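Long-range contacts in chitin deacetylase 1 (Bombyx mori, PDB 5ZNT), which removes acetyl groups from the N-acetylglucosamine residues of chitin through its zinc-dependent carbohydrate esterase 4 domain, held in this chain, giving chitosan and acetate: residues I42-I48 with A74-S79; H105-E109 with P148-V152; Y168-A174 with W209-E215. All coordinates share one frame; numbering follows the deposited sequence.

Contact 1: residues I42-I48 with A74-S79; sequences ITFDDAI and ATYFVS. With ZN (zinc ion), chain C.
The end of strand 38-45 (42-45) pairs in parallel with strand 75-78 through Thr43 with Thr75, Phe44 with Tyr76 and Asp45 with Phe77, as neighbours in the buried parallel sheet of the carbohydrate esterase 4 fold. They are the two strands of a beta-alpha-beta unit whose crossover carries helix 53-59, and the TFDD motif of the family, Thr43 to Asp46, runs off the end of the first strand. Thr75 N donates to Ile42 O and Phe44 N to Thr75 O; Phe77 N follows with a bond of 2.8 Å to Phe44 O. The hydrogen bond from Asp46 N to Phe77 O is weak, where the chain leaves the strand. Phe44 and Tyr76 lie side by side on one side of the sheet, their planes 30° apart but slid until the rings barely overlap, with Phe44 CD2 3.6 Å from Tyr76 CE2. Ile48 crosses Tyr76 at about a right angle: with CG1 beside its own backbone N (chi1 -65°), it brings CD1 to 3.6 Å from Tyr76 CD2 and on to Val78 CG2. Replacing Tyr76 with an alanine would probably open a gap between Phe44 and Ile48 and take away one of the walls that hold the Phe44 ring. On the Thr43 and Asp45 side, Thr43 CG2 reaches the edge of the Phe77 ring, while Arg146 bonds to Thr43 OG1 and forms a salt bridge with Asp45 OD1. Asp45 OD2 receives a hydrogen bond from a zinc-bound water. Asp46 OD1 binds the zinc itself at 2.1 Å, while its other oxygen, OD2, accepts from a second zinc-bound water at 2.8 Å.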
loop_
_atom_site.group_PDB
_atom_site.type_symbol
_atom_site.label_atom_id
_atom_site.label_comp_id
_atom_site.label_asym_id
_atom_site.label_seq_id
_atom_site.Cartn_x
_atom_site.Cartn_y
_atom_site.Cartn_z
ATOM N N ILE A 42 0.469 -7.575 -0.708
ATOM C CA ILE A 42 0.382 -7.259 -2.125
ATOM C C ILE A 42 -0.267 -5.890 -2.274
ATOM O O ILE A 42 -1.317 -5.631 -1.680
ATOM C CB ILE A 42 -0.449 -8.319 -2.857
ATOM C CG1 ILE A 42 0.203 -9.700 -2.756
ATOM C CG2 ILE A 42 -0.681 -7.905 -4.312
ATOM C CD1 ILE A 42 -0.783 -10.814 -3.161
ATOM N N THR A 43 0.350 -5.004 -3.060
ATOM C CA THR A 43 -0.256 -3.705 -3.337
ATOM C C THR A 43 -0.239 -3.441 -4.833
ATOM O O THR A 43 0.557 -4.023 -5.576
ATOM C CB THR A 43 0.449 -2.542 -2.600
ATOM O OG1 THR A 43 1.713 -2.255 -3.226
ATOM C CG2 THR A 43 0.693 -2.882 -1.112
ATOM N N PHE A 44 -1.132 -2.533 -5.260
ATOM C CA PHE A 44 -1.214 -2.053 -6.633
ATOM C C PHE A 44 -1.343 -0.536 -6.636
ATOM O O PHE A 44 -2.183 0.017 -5.912
ATOM C CB PHE A 44 -2.413 -2.680 -7.358
ATOM C CG PHE A 44 -2.333 -4.165 -7.441
ATOM C CD1 PHE A 44 -1.511 -4.771 -8.383
ATOM C CD2 PHE A 44 -3.049 -4.960 -6.551
ATOM C CE1 PHE A 44 -1.416 -6.161 -8.439
ATOM C CE2 PHE A 44 -2.962 -6.343 -6.617
ATOM C CZ PHE A 44 -2.155 -6.934 -7.566
ATOM N N ASP A 45 -0.551 0.115 -7.462
ATOM C CA ASP A 45 -0.660 1.545 -7.537
ATOM C C ASP A 45 -1.496 1.914 -8.736
ATOM O O ASP A 45 -1.787 1.096 -9.632
ATOM C CB ASP A 45 0.711 2.201 -7.488
ATOM C CG ASP A 45 1.390 2.049 -6.147
ATOM O OD1 ASP A 45 0.823 1.370 -5.265
ATOM O OD2 ASP A 45 2.502 2.606 -5.987
ATOM N N ASP A 46 -1.853 3.184 -8.703
ATOM C CA ASP A 46 -2.407 3.962 -9.782
ATOM C C ASP A 46 -3.776 3.431 -10.173
ATOM O O ASP A 46 -4.276 2.631 -9.519
ATOM C CB ASP A 46 -1.593 3.925 -11.115
ATOM C CG ASP A 46 -0.092 4.265 -10.989
ATOM O OD1 ASP A 46 0.298 4.766 -9.961
ATOM O OD2 ASP A 46 0.613 3.996 -12.003
ATOM N N ALA A 47 -4.362 3.968 -11.211
ATOM C CA ALA A 47 -5.784 3.873 -11.494
ATOM C C ALA A 47 -6.390 2.478 -11.465
ATOM O O ALA A 47 -5.750 1.554 -11.752
ATOM C CB ALA A 47 -6.131 4.597 -12.783
ATOM N N ILE A 48 -7.650 2.397 -11.113
ATOM C CA ILE A 48 -8.365 1.165 -11.200
ATOM C C ILE A 48 -9.396 1.425 -12.300
ATOM O O ILE A 48 -10.210 2.255 -12.155
ATOM C CB ILE A 48 -9.077 0.774 -9.910
ATOM C CG1 ILE A 48 -8.076 0.496 -8.821
ATOM C CG2 ILE A 48 -9.972 -0.396 -10.175
ATOM C CD1 ILE A 48 -8.685 0.034 -7.566
ATOM N N ALA A 74 -5.636 -7.498 -0.698
ATOM C CA ALA A 74 -4.582 -6.615 -1.182
ATOM C C ALA A 74 -4.947 -5.165 -0.867
ATOM O O ALA A 74 -6.050 -4.862 -0.404
ATOM C CB ALA A 74 -4.347 -6.819 -2.699
ATOM N N THR A 75 -3.997 -4.262 -1.100
ATOM C CA THR A 75 -4.161 -2.828 -0.846
ATOM C C THR A 75 -3.949 -2.080 -2.158
ATOM O O THR A 75 -2.978 -2.341 -2.855
ATOM C CB THR A 75 -3.149 -2.333 0.204
ATOM O OG1 THR A 75 -3.264 -3.121 1.405
ATOM C CG2 THR A 75 -3.384 -0.858 0.553
ATOM N N TYR A 76 -4.846 -1.149 -2.484
ATOM C CA TYR A 76 -4.797 -0.400 -3.735
ATOM C C TYR A 76 -4.496 1.053 -3.408
ATOM O O TYR A 76 -5.275 1.700 -2.699
ATOM C CB TYR A 76 -6.120 -0.497 -4.494
ATOM C CG TYR A 76 -6.372 -1.888 -5.027
ATOM C CD1 TYR A 76 -6.852 -2.892 -4.195
ATOM C CD2 TYR A 76 -6.104 -2.203 -6.353
ATOM C CE1 TYR A 76 -7.064 -4.182 -4.669
ATOM C CE2 TYR A 76 -6.334 -3.490 -6.848
ATOM C CZ TYR A 76 -6.828 -4.461 -6.002
ATOM O OH TYR A 76 -7.043 -5.719 -6.481
ATOM N N PHE A 77 -3.348 1.542 -3.871
ATOM C CA PHE A 77 -3.014 2.960 -3.743
ATOM C C PHE A 77 -3.514 3.646 -5.009
ATOM O O PHE A 77 -2.889 3.561 -6.068
ATOM C CB PHE A 77 -1.512 3.152 -3.527
ATOM C CG PHE A 77 -1.051 2.691 -2.168
ATOM C CD1 PHE A 77 -1.211 3.506 -1.055
ATOM C CD2 PHE A 77 -0.499 1.431 -2.006
ATOM C CE1 PHE A 77 -0.810 3.065 0.205
ATOM C CE2 PHE A 77 -0.093 0.997 -0.755
ATOM C CZ PHE A 77 -0.253 1.806 0.341
ATOM N N VAL A 78 -4.645 4.329 -4.897
ATOM C CA VAL A 78 -5.435 4.730 -6.061
ATOM C C VAL A 78 -5.132 6.175 -6.382
ATOM O O VAL A 78 -5.192 7.034 -5.496
ATOM C CB VAL A 78 -6.939 4.525 -5.794
ATOM C CG1 VAL A 78 -7.768 4.984 -7.021
ATOM C CG2 VAL A 78 -7.210 3.025 -5.490
ATOM N N SER A 79 -4.808 6.449 -7.649
ATOM C CA SER A 79 -4.705 7.807 -8.161
ATOM C C SER A 79 -5.974 8.136 -8.951
ATOM O O SER A 79 -6.642 7.241 -9.465
ATOM C CB SER A 79 -3.457 7.966 -9.056
ATOM O OG SER A 79 -3.494 7.034 -10.146
HETATM ZN ZN ZN C . 2.041 5.748 -9.220
HETATM O O HOH W 1 -1.672 -5.431 1.028
HETATM O O HOH W 2 3.266 4.051 -8.274
HETATM O O HOH W 3 2.981 5.139 -11.056
HETATM O O HOH W 4 4.137 6.277 -8.424
#

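Contact 2: residues H105-E109 with P148-V152; sequences HNDDE and PYLRV. With ZN (zinc ion), chain C.
The imidazole of His105 has Pro148 CB over the centre of one face, 3.8 Å above the plane, and Tyr149 OH at its edge, in plane. That edge is turned toward the face of the Tyr149 ring in an offset edge-to-face pair with planes 72° apart. At this edge His105 ND1 gives a weak hydrogen bond to Tyr149 OH (3.2 Å). The Tyr149 ring meets Asn106 O at its own edge, 3.3 Å from CE2, and Asp107 CB packs against its hydroxyl. Farther along, Glu109 OE1 lies over one face of the Arg151 guanidinium, 3.4 Å from NH1, a salt bridge that is electrostatic, since the oxygen sits well out of the guanidinium plane and receives no hydrogen bond from it. The N-H groups of Arg151 go to other partners, among them Asn197 O and Ser113 OG. Pro148 and Tyr149 help to hold the rotation of the imidazole, whose NE2 binds the zinc at 2.1 Å beside His101 and Asp46. Water 4, also on the metal, accepts from Tyr149 N at 2.8 Å, an arrangement consistent with this N-H and the zinc polarising a substrate carbonyl and stabilising the oxyanion, as in carbohydrate esterase 4 relatives.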
loop_
_atom_site.group_PDB
_atom_site.type_symbol
_atom_site.label_atom_id
_atom_site.label_comp_id
_atom_site.label_asym_id
_atom_site.label_seq_id
_atom_site.Cartn_x
_atom_site.Cartn_y
_atom_site.Cartn_z
ATOM N N HIS A 105 -1.083 12.794 -9.582
ATOM C CA HIS A 105 0.089 11.968 -9.909
ATOM C C HIS A 105 1.127 12.786 -10.693
ATOM O O HIS A 105 1.747 12.302 -11.645
ATOM C CB HIS A 105 -0.317 10.708 -10.685
ATOM C CG HIS A 105 0.606 9.545 -10.479
ATOM N ND1 HIS A 105 1.815 9.417 -11.140
ATOM C CD2 HIS A 105 0.494 8.449 -9.688
ATOM C CE1 HIS A 105 2.395 8.285 -10.776
ATOM N NE2 HIS A 105 1.623 7.691 -9.879
ATOM N N ASN A 106 1.259 14.053 -10.316
ATOM C CA ASN A 106 2.223 14.996 -10.885
ATOM C C ASN A 106 3.576 14.332 -11.112
ATOM O O ASN A 106 4.187 13.825 -10.169
ATOM C CB ASN A 106 2.368 16.178 -9.920
ATOM C CG ASN A 106 3.133 17.361 -10.529
ATOM O OD1 ASN A 106 3.968 17.184 -11.402
ATOM N ND2 ASN A 106 2.831 18.565 -10.060
ATOM N N ASP A 107 4.040 14.314 -12.366
ATOM C CA ASP A 107 5.269 13.590 -12.684
ATOM C C ASP A 107 6.521 14.424 -12.481
ATOM O O ASP A 107 7.619 13.940 -12.774
ATOM C CB ASP A 107 5.232 13.036 -14.112
ATOM C CG ASP A 107 5.167 14.124 -15.178
ATOM O OD1 ASP A 107 5.096 15.332 -14.849
ATOM O OD2 ASP A 107 5.153 13.750 -16.365
ATOM N N ASP A 108 6.382 15.637 -11.960
ATOM C CA ASP A 108 7.511 16.484 -11.588
ATOM C C ASP A 108 7.961 16.077 -10.190
ATOM O O ASP A 108 7.361 16.479 -9.192
ATOM C CB ASP A 108 7.108 17.950 -11.646
ATOM C CG ASP A 108 8.285 18.883 -11.470
ATOM O OD1 ASP A 108 9.399 18.387 -11.195
ATOM O OD2 ASP A 108 8.088 20.105 -11.607
ATOM N N GLU A 109 9.030 15.275 -10.112
ATOM C CA GLU A 109 9.456 14.728 -8.824
ATOM C C GLU A 109 9.900 15.804 -7.847
ATOM O O GLU A 109 9.877 15.572 -6.631
ATOM C CB GLU A 109 10.595 13.731 -9.015
ATOM C CG GLU A 109 10.165 12.401 -9.543
ATOM C CD GLU A 109 11.286 11.394 -9.481
ATOM O OE1 GLU A 109 12.277 11.647 -8.765
ATOM O OE2 GLU A 109 11.182 10.361 -10.164
ATOM N N PRO A 148 3.286 9.550 -5.288
ATOM C CA PRO A 148 3.788 9.270 -6.633
ATOM C C PRO A 148 5.311 9.274 -6.684
ATOM O O PRO A 148 5.979 10.072 -6.010
ATOM C CB PRO A 148 3.198 10.413 -7.473
ATOM C CG PRO A 148 1.896 10.727 -6.774
ATOM C CD PRO A 148 2.233 10.582 -5.286
ATOM N N TYR A 149 5.843 8.346 -7.478
ATOM C CA TYR A 149 7.277 8.116 -7.689
ATOM C C TYR A 149 8.032 7.901 -6.368
ATOM O O TYR A 149 9.258 8.065 -6.316
ATOM C CB TYR A 149 7.877 9.258 -8.550
ATOM C CG TYR A 149 6.973 9.526 -9.745
ATOM C CD1 TYR A 149 7.020 8.717 -10.882
ATOM C CD2 TYR A 149 5.995 10.519 -9.692
ATOM C CE1 TYR A 149 6.148 8.931 -11.961
ATOM C CE2 TYR A 149 5.102 10.726 -10.758
ATOM C CZ TYR A 149 5.192 9.928 -11.874
ATOM O OH TYR A 149 4.327 10.139 -12.920
ATOM N N LEU A 150 7.307 7.508 -5.308
ATOM C CA LEU A 150 7.859 7.294 -3.970
ATOM C C LEU A 150 8.677 8.503 -3.507
ATOM O O LEU A 150 9.730 8.367 -2.875
ATOM C CB LEU A 150 8.697 6.008 -3.917
ATOM C CG LEU A 150 7.969 4.719 -4.365
ATOM C CD1 LEU A 150 8.871 3.492 -4.201
ATOM C CD2 LEU A 150 6.711 4.515 -3.521
ATOM N N ARG A 151 8.182 9.707 -3.812
ATOM C CA ARG A 151 8.853 10.931 -3.378
ATOM C C ARG A 151 8.353 11.301 -1.990
ATOM O O ARG A 151 7.219 11.769 -1.830
ATOM C CB ARG A 151 8.609 12.073 -4.360
ATOM C CG ARG A 151 9.062 11.818 -5.785
ATOM C CD ARG A 151 10.500 11.318 -5.857
ATOM N NE ARG A 151 11.456 12.282 -5.311
ATOM C CZ ARG A 151 12.759 12.041 -5.205
ATOM N NH1 ARG A 151 13.248 10.869 -5.602
ATOM N NH2 ARG A 151 13.572 12.957 -4.687
ATOM N N VAL A 152 9.201 11.110 -0.980
ATOM C CA VAL A 152 8.838 11.481 0.376
ATOM C C VAL A 152 8.834 12.999 0.504
ATOM O O VAL A 152 9.677 13.688 -0.088
ATOM C CB VAL A 152 9.818 10.845 1.375
ATOM C CG1 VAL A 152 9.315 11.049 2.790
ATOM C CG2 VAL A 152 9.979 9.366 1.038
HETATM ZN ZN ZN C . 2.041 5.748 -9.220
HETATM O O HOH W 4 4.137 6.277 -8.424
HETATM O O HOH W 2 3.266 4.051 -8.274
HETATM O O HOH W 3 2.981 5.139 -11.056
#

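Contact 3: residues Y168-A174 with W209-E215; sequences YDSTITA and WEMVMNE
The carboxylates of Asp169 and Glu210 lie side by side, their planes 58° apart, and bring Asp169 OD2 within 2.6 Å of Glu210 OE1. Such closeness in a buried place would probably raise the proton affinity of one of the two acids. Glu210, bent at chi2 (61°), turns its other oxygen, OE2, to the backbone at Thr171 and Ile172, where Ile172 N meets it at 3.1 Å from above the carboxylate plane and Thr171 N adds a weak bond. Ile172 CD1 rests against OE1 of the same glutamate. Asp169 serves its own segment: OD2 accepts from Thr171 N in an Asx turn, and OD1 takes the hydroxyl of Thr171 on its syn side. These polar groups bridge the gap between two short parallel pairings of the mixed sheet, Tyr168-Asp169 with Trp209-Glu210 and Thr173-Ala174 with Met213-Asn214, out of step with each other by one residue. On the neighbouring strand, 209-214, an inverse gamma turn centred on Met211 marks the break, and Ser170 OG donates to Met211 O (2.8 Å) in the carbonyl plane. Met213 CG lies 3.4 Å from Ser170 OG, and its SD touches Ser170 O. Apolar contacts flank the break, Tyr168 CD1 on Met211 CG and Ala174 CB on Val212 CG2 (3.6 Å). Beyond them, Arg146 NE binds Ser170 O, Ala147 N binds Thr171 OG1, and the Tyr168 hydroxyl reaches Glu97.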
loop_
_atom_site.group_PDB
_atom_site.type_symbol
_atom_site.label_atom_id
_atom_site.label_comp_id
_atom_site.label_asym_id
_atom_site.label_seq_id
_atom_site.Cartn_x
_atom_site.Cartn_y
_atom_site.Cartn_z
ATOM N N TYR A 168 -1.435 5.798 8.058
ATOM C CA TYR A 168 -0.088 5.378 7.740
ATOM C C TYR A 168 0.338 5.927 6.401
ATOM O O TYR A 168 -0.486 6.214 5.522
ATOM C CB TYR A 168 0.056 3.852 7.725
ATOM C CG TYR A 168 -0.689 3.169 6.595
ATOM C CD1 TYR A 168 -0.078 2.950 5.360
ATOM C CD2 TYR A 168 -2.008 2.765 6.757
ATOM C CE1 TYR A 168 -0.764 2.325 4.314
ATOM C CE2 TYR A 168 -2.707 2.149 5.715
ATOM C CZ TYR A 168 -2.072 1.926 4.507
ATOM O OH TYR A 168 -2.751 1.332 3.473
ATOM N N ASP A 169 1.651 6.030 6.255
ATOM C CA ASP A 169 2.313 6.249 4.990
ATOM C C ASP A 169 3.023 4.970 4.563
ATOM O O ASP A 169 3.483 4.186 5.401
ATOM C CB ASP A 169 3.322 7.386 5.112
ATOM C CG ASP A 169 4.165 7.527 3.886
ATOM O OD1 ASP A 169 3.618 7.950 2.848
ATOM O OD2 ASP A 169 5.363 7.190 3.929
ATOM N N SER A 170 3.095 4.749 3.248
ATOM C CA SER A 170 3.936 3.696 2.670
ATOM C C SER A 170 4.639 4.309 1.461
ATOM O O SER A 170 4.383 3.971 0.302
ATOM C CB SER A 170 3.150 2.442 2.282
ATOM O OG SER A 170 4.061 1.393 1.917
ATOM N N THR A 171 5.533 5.241 1.748
ATOM C CA THR A 171 6.362 5.893 0.742
ATOM C C THR A 171 7.857 5.744 1.014
ATOM O O THR A 171 8.655 5.788 0.076
ATOM C CB THR A 171 6.019 7.391 0.678
ATOM O OG1 THR A 171 4.599 7.555 0.556
ATOM C CG2 THR A 171 6.732 8.077 -0.470
ATOM N N ILE A 172 8.247 5.555 2.267
ATOM C CA ILE A 172 9.655 5.532 2.645
ATOM C C ILE A 172 10.238 4.163 2.334
ATOM O O ILE A 172 9.684 3.134 2.735
ATOM C CB ILE A 172 9.809 5.883 4.130
ATOM C CG1 ILE A 172 9.394 7.341 4.335
ATOM C CG2 ILE A 172 11.270 5.622 4.599
ATOM C CD1 ILE A 172 9.326 7.740 5.791
ATOM N N THR A 173 11.338 4.140 1.589
ATOM C CA THR A 173 12.020 2.899 1.248
ATOM C C THR A 173 13.144 2.625 2.247
ATOM O O THR A 173 13.842 3.549 2.675
ATOM C CB THR A 173 12.581 2.980 -0.174
ATOM O OG1 THR A 173 11.488 3.115 -1.115
ATOM C CG2 THR A 173 13.342 1.754 -0.482
ATOM N N ALA A 174 13.301 1.356 2.641
ATOM C CA ALA A 174 14.440 0.971 3.465
ATOM C C ALA A 174 15.419 0.183 2.623
ATOM O O ALA A 174 15.005 -0.755 1.937
ATOM C CB ALA A 174 14.002 0.132 4.677
ATOM N N TRP A 209 1.990 6.116 11.213
ATOM C CA TRP A 209 2.678 4.854 10.980
ATOM C C TRP A 209 3.398 4.896 9.643
ATOM O O TRP A 209 2.929 5.516 8.684
ATOM C CB TRP A 209 1.689 3.689 10.984
ATOM C CG TRP A 209 1.160 3.328 12.320
ATOM C CD1 TRP A 209 0.068 3.865 12.958
ATOM C CD2 TRP A 209 1.686 2.327 13.199
ATOM N NE1 TRP A 209 -0.115 3.252 14.178
ATOM C CE2 TRP A 209 0.868 2.313 14.354
ATOM C CE3 TRP A 209 2.771 1.444 13.122
ATOM C CZ2 TRP A 209 1.097 1.445 15.429
ATOM C CZ3 TRP A 209 2.999 0.577 14.191
ATOM C CH2 TRP A 209 2.160 0.588 15.332
ATOM N N GLU A 210 4.546 4.220 9.572
ATOM C CA GLU A 210 5.247 4.026 8.310
ATOM C C GLU A 210 5.218 2.547 7.955
ATOM O O GLU A 210 5.912 1.739 8.586
ATOM C CB GLU A 210 6.693 4.523 8.358
ATOM C CG GLU A 210 7.456 4.247 7.048
ATOM C CD GLU A 210 6.802 4.959 5.862
ATOM O OE1 GLU A 210 6.337 6.097 6.054
ATOM O OE2 GLU A 210 6.763 4.405 4.745
ATOM N N MET A 211 4.456 2.200 6.917
ATOM C CA MET A 211 4.501 0.849 6.358
ATOM C C MET A 211 5.709 0.789 5.439
ATOM O O MET A 211 5.611 0.891 4.215
ATOM C CB MET A 211 3.208 0.517 5.623
ATOM C CG MET A 211 2.041 0.253 6.569
ATOM S SD MET A 211 2.303 -1.190 7.651
ATOM C CE MET A 211 2.572 -2.505 6.449
ATOM N N VAL A 212 6.880 0.597 6.060
ATOM C CA VAL A 212 8.134 0.818 5.359
ATOM C C VAL A 212 8.251 -0.146 4.194
ATOM O O VAL A 212 7.794 -1.298 4.254
ATOM C CB VAL A 212 9.316 0.686 6.344
ATOM C CG1 VAL A 212 9.377 -0.726 6.972
ATOM C CG2 VAL A 212 10.636 1.051 5.682
ATOM N N MET A 213 8.845 0.329 3.108
ATOM C CA MET A 213 8.980 -0.447 1.878
ATOM C C MET A 213 10.400 -1.007 1.854
ATOM O O MET A 213 11.335 -0.353 1.398
ATOM C CB MET A 213 8.679 0.417 0.652
ATOM C CG MET A 213 7.236 0.975 0.636
ATOM S SD MET A 213 6.920 2.127 -0.754
ATOM C CE MET A 213 6.913 1.029 -2.155
ATOM N N ASN A 214 10.555 -2.234 2.364
ATOM C CA ASN A 214 11.846 -2.910 2.300
ATOM C C ASN A 214 12.199 -3.220 0.860
ATOM O O ASN A 214 11.401 -3.816 0.134
ATOM C CB ASN A 214 11.814 -4.216 3.096
ATOM C CG ASN A 214 11.754 -3.995 4.577
ATOM O OD1 ASN A 214 12.746 -3.607 5.193
ATOM N ND2 ASN A 214 10.589 -4.252 5.172
ATOM N N GLU A 215 13.409 -2.851 0.445
ATOM C CA GLU A 215 13.870 -3.279 -0.866
ATOM C C GLU A 215 13.966 -4.797 -0.912
ATOM O O GLU A 215 14.262 -5.450 0.088
ATOM C CB GLU A 215 15.236 -2.677 -1.184
ATOM C CG GLU A 215 15.206 -1.189 -1.473
ATOM C CD GLU A 215 16.571 -0.694 -1.929
ATOM O OE1 GLU A 215 17.592 -1.259 -1.469
ATOM O OE2 GLU A 215 16.617 0.240 -2.743
#

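From the N terminus the three contacts follow one another in series, with none nested or crossed. Contact 1 closes the loop through helix 53-59 and joins two strands of the parallel sheet. After helix 85-93 and strand 97-100, contact 2 closes a second loop, which holds helices 109-113 and 117-134 and strand 144-145, and brings two loops together beside the metal. Contact 3 closes a loop without helix, containing strand 184-185, and ties strands of the mixed sheet. Contacts 1 and 2 share the zinc and its three waters. Contact 3 touches both: Phe77 CZ packs on Ser170 CB, and Leu150 CD2 on Met213 SD, joining the two sheets and the 148-152 loop.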